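Side-chain contact in RNA 2'-o-ribose methyltransferase (PDB 1IPA), which probably methylates the 2'-hydroxyl of ribose in RNA, as a TrmH-family, SPOUT-type enzyme with a deep trefoil knot: residues A[26-31]-A[46-51]. Residues are numbered along the deposited sequence; the frame is centred on the assembly and turned at random.
Sequences QRRFLI and ELEQAL
Arg28 and Glu48 make a side-on, two-pronged salt bridge that spans two strands, their CA atoms, Arg28 CA and Glu48 CA, being 9.3 Å apart. Arg28 NE donates to Glu48 OE1 at 2.5 Å, with an N-H...O angle of 158°, while Arg28 NH2 reaches Glu48 OE2 at 2.7 Å along a more bent path. The pairing is not coplanar: guanidinium and carboxylate planes stand 56° apart, and Glu48 OE1 is approached from above the carboxylate plane, although it lies near the plane of the guanidinium. Glu48 OE2 is met on its syn side but obliquely, tilted from both planes. In Arg28, CG sits anti to the carbonyl carbon (chi1 -76°) and the chain runs extended to NE, which carries the guanidinium toward the Glu48 chain, met at about a right angle. A third bond fixes the rotation of the group: Arg28 NH1 donates to the backbone Gln26 O at 2.9 Å, in the guanidinium plane and nearly in line with the C=O bond. A methionine in place of Arg28 would probably leave the Glu48 carboxylate without this positive mate and Gln26 O without its side-chain donor. The bridge may also offset the charge of Arg101, whose NE lies close to Arg28 NH2. Apolar contact is slight by comparison, Ile31 CD1 meeting Leu47 CD1 at 4.4 Å. The two strands are not direct neighbours in the five-stranded mixed sheet of the probable substrate-binding domain: strand 96-101 runs between them, antiparallel to both, and Ala100 touches both Ile31 and Leu47. Helix 34-42, part of the connection from one strand to the other, covers this apolar pair through Ile37 and Ala40 against Ile31 and Leu41 against Leu47.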
ATOM      1  N   GLN A  26       1.137  16.496  13.503  1.00 32.06           N
ATOM      2  CA  GLN A  26       1.779  17.558  12.726  1.00 31.96           C
ATOM      3  C   GLN A  26       1.377  17.568  11.259  1.00 31.86           C
ATOM      4  O   GLN A  26       1.766  18.464  10.517  1.00 31.72           O
ATOM      5  CB  GLN A  26       3.292  17.438  12.808  1.00 33.46           C
ATOM      6  CG  GLN A  26       3.850  17.651  14.193  1.00 39.97           C
ATOM      7  CD  GLN A  26       5.320  17.312  14.257  1.00 43.22           C
ATOM      8  OE1 GLN A  26       5.719  16.172  13.993  1.00 45.42           O
ATOM      9  NE2 GLN A  26       6.139  18.297  14.598  1.00 44.69           N
ATOM     10  N   ARG A  27       0.599  16.577  10.845  1.00 31.28           N
ATOM     11  CA  ARG A  27       0.162  16.476   9.460  1.00 32.09           C
ATOM     12  C   ARG A  27       1.323  16.509   8.475  1.00 31.57           C
ATOM     13  O   ARG A  27       1.253  17.165   7.436  1.00 33.13           O
ATOM     14  CB  ARG A  27      -0.832  17.585   9.134  1.00 32.11           C
ATOM     15  CG  ARG A  27      -2.150  17.405   9.844  1.00 37.16           C
ATOM     16  CD  ARG A  27      -3.092  18.546   9.572  1.00 41.27           C
ATOM     17  NE  ARG A  27      -4.271  18.464  10.425  1.00 48.04           N
ATOM     18  CZ  ARG A  27      -5.269  19.344  10.421  1.00 50.09           C
ATOM     19  NH1 ARG A  27      -5.240  20.392   9.603  1.00 50.54           N
ATOM     20  NH2 ARG A  27      -6.300  19.168  11.238  1.00 51.40           N
ATOM     21  N   ARG A  28       2.388  15.789   8.803  1.00 30.18           N
ATOM     22  CA  ARG A  28       3.550  15.719   7.932  1.00 30.57           C
ATOM     23  C   ARG A  28       4.156  14.318   7.941  1.00 29.93           C
ATOM     24  O   ARG A  28       3.971  13.558   8.896  1.00 30.38           O
ATOM     25  CB  ARG A  28       4.572  16.767   8.357  1.00 31.80           C
ATOM     26  CG  ARG A  28       4.158  18.157   7.918  1.00 35.50           C
ATOM     27  CD  ARG A  28       5.034  19.235   8.493  1.00 38.14           C
ATOM     28  NE  ARG A  28       4.716  20.531   7.900  1.00 41.90           N
ATOM     29  CZ  ARG A  28       3.555  21.162   8.041  1.00 42.05           C
ATOM     30  NH1 ARG A  28       2.585  20.623   8.766  1.00 42.35           N
ATOM     31  NH2 ARG A  28       3.362  22.334   7.450  1.00 42.89           N
ATOM     32  N   PHE A  29       4.852  13.970   6.865  1.00 26.36           N
ATOM     33  CA  PHE A  29       5.472  12.660   6.761  1.00 25.39           C
ATOM     34  C   PHE A  29       6.638  12.696   5.784  1.00 26.04           C
ATOM     35  O   PHE A  29       6.720  13.577   4.925  1.00 24.38           O
ATOM     36  CB  PHE A  29       4.441  11.587   6.344  1.00 23.21           C
ATOM     37  CG  PHE A  29       3.846  11.797   4.974  1.00 22.53           C
ATOM     38  CD1 PHE A  29       4.223  10.983   3.907  1.00 19.35           C
ATOM     39  CD2 PHE A  29       2.893  12.794   4.752  1.00 22.28           C
ATOM     40  CE1 PHE A  29       3.665  11.152   2.642  1.00 15.93           C
ATOM     41  CE2 PHE A  29       2.328  12.969   3.482  1.00 20.64           C
ATOM     42  CZ  PHE A  29       2.720  12.140   2.427  1.00 17.86           C
ATOM     43  N   LEU A  30       7.539  11.731   5.938  1.00 23.86           N
ATOM     44  CA  LEU A  30       8.722  11.642   5.114  1.00 23.51           C
ATOM     45  C   LEU A  30       8.498  10.733   3.926  1.00 24.61           C
ATOM     46  O   LEU A  30       7.760   9.746   4.004  1.00 24.01           O
ATOM     47  CB  LEU A  30       9.891  11.116   5.945  1.00 23.03           C
ATOM     48  CG  LEU A  30      10.232  11.910   7.208  1.00 21.71           C
ATOM     49  CD1 LEU A  30      11.097  11.064   8.129  1.00 19.85           C
ATOM     50  CD2 LEU A  30      10.921  13.206   6.831  1.00 20.54           C
ATOM     51  N   ILE A  31       9.134  11.079   2.817  1.00 23.16           N
ATOM     52  CA  ILE A  31       9.022  10.282   1.619  1.00 23.22           C
ATOM     53  C   ILE A  31      10.425   9.973   1.100  1.00 25.69           C
ATOM     54  O   ILE A  31      11.072  10.821   0.488  1.00 28.15           O
ATOM     55  CB  ILE A  31       8.216  11.019   0.541  1.00 21.75           C
ATOM     56  CG1 ILE A  31       6.839  11.417   1.104  1.00 19.31           C
ATOM     57  CG2 ILE A  31       8.077  10.133  -0.687  1.00 17.71           C
ATOM     58  CD1 ILE A  31       5.939  12.183   0.116  1.00 17.71           C
ATOM     59  N   GLU A  46       1.801  18.016  -1.494  1.00 35.83           N
ATOM     60  CA  GLU A  46       2.692  19.165  -1.397  1.00 36.20           C
ATOM     61  C   GLU A  46       3.917  18.821  -0.558  1.00 36.41           C
ATOM     62  O   GLU A  46       3.815  18.165   0.486  1.00 35.21           O
ATOM     63  CB  GLU A  46       1.973  20.356  -0.759  1.00 38.25           C
ATOM     64  CG  GLU A  46       0.547  20.571  -1.258  1.00 44.02           C
ATOM     65  CD  GLU A  46      -0.086  21.832  -0.695  1.00 46.68           C
ATOM     66  OE1 GLU A  46       0.284  22.934  -1.150  1.00 48.90           O
ATOM     67  OE2 GLU A  46      -0.944  21.722   0.211  1.00 47.96           O
ATOM     68  N   LEU A  47       5.076  19.267  -1.029  1.00 35.22           N
ATOM     69  CA  LEU A  47       6.339  19.039  -0.346  1.00 36.88           C
ATOM     70  C   LEU A  47       6.779  20.338   0.321  1.00 37.97           C
ATOM     71  O   LEU A  47       6.451  21.419  -0.158  1.00 40.43           O
ATOM     72  CB  LEU A  47       7.396  18.597  -1.365  1.00 35.42           C
ATOM     73  CG  LEU A  47       7.661  17.101  -1.577  1.00 36.08           C
ATOM     74  CD1 LEU A  47       6.412  16.257  -1.337  1.00 29.69           C
ATOM     75  CD2 LEU A  47       8.212  16.910  -2.977  1.00 32.61           C
ATOM     76  N   GLU A  48       7.503  20.245   1.430  1.00 38.04           N
ATOM     77  CA  GLU A  48       7.978  21.453   2.099  1.00 38.59           C
ATOM     78  C   GLU A  48       9.493  21.566   2.015  1.00 38.70           C
ATOM     79  O   GLU A  48      10.035  22.664   1.901  1.00 39.73           O
ATOM     80  CB  GLU A  48       7.526  21.486   3.551  1.00 37.54           C
ATOM     81  CG  GLU A  48       6.023  21.483   3.690  1.00 40.32           C
ATOM     82  CD  GLU A  48       5.564  21.937   5.054  1.00 40.13           C
ATOM     83  OE1 GLU A  48       6.148  21.473   6.053  1.00 38.02           O
ATOM     84  OE2 GLU A  48       4.614  22.751   5.116  1.00 41.37           O
ATOM     85  N   GLN A  49      10.177  20.432   2.070  1.00 37.87           N
ATOM     86  CA  GLN A  49      11.622  20.447   1.958  1.00 39.51           C
ATOM     87  C   GLN A  49      12.182  19.118   1.486  1.00 38.66           C
ATOM     88  O   GLN A  49      11.549  18.076   1.634  1.00 38.22           O
ATOM     89  CB  GLN A  49      12.272  20.854   3.284  1.00 39.92           C
ATOM     90  CG  GLN A  49      12.073  19.907   4.434  1.00 44.03           C
ATOM     91  CD  GLN A  49      12.758  20.412   5.688  1.00 48.51           C
ATOM     92  OE1 GLN A  49      12.593  21.570   6.068  1.00 50.49           O
ATOM     93  NE2 GLN A  49      13.529  19.549   6.338  1.00 50.00           N
ATOM     94  N   ALA A  50      13.373  19.170   0.900  1.00 37.72           N
ATOM     95  CA  ALA A  50      14.026  17.976   0.404  1.00 38.11           C
ATOM     96  C   ALA A  50      15.439  17.872   0.941  1.00 38.44           C
ATOM     97  O   ALA A  50      16.183  18.848   0.944  1.00 39.78           O
ATOM     98  CB  ALA A  50      14.054  17.989  -1.116  1.00 36.96           C
ATOM     99  N   LEU A  51      15.803  16.685   1.405  1.00 38.68           N
ATOM    100  CA  LEU A  51      17.145  16.455   1.906  1.00 39.49           C
ATOM    101  C   LEU A  51      17.906  15.764   0.784  1.00 40.38           C
ATOM    102  O   LEU A  51      17.326  14.970   0.038  1.00 39.79           O
ATOM    103  CB  LEU A  51      17.116  15.580   3.160  1.00 38.54           C
ATOM    104  CG  LEU A  51      16.832  16.319   4.472  1.00 39.38           C
ATOM    105  CD1 LEU A  51      15.486  17.028   4.418  1.00 39.42           C
ATOM    106  CD2 LEU A  51      16.867  15.321   5.613  1.00 41.31           C
TER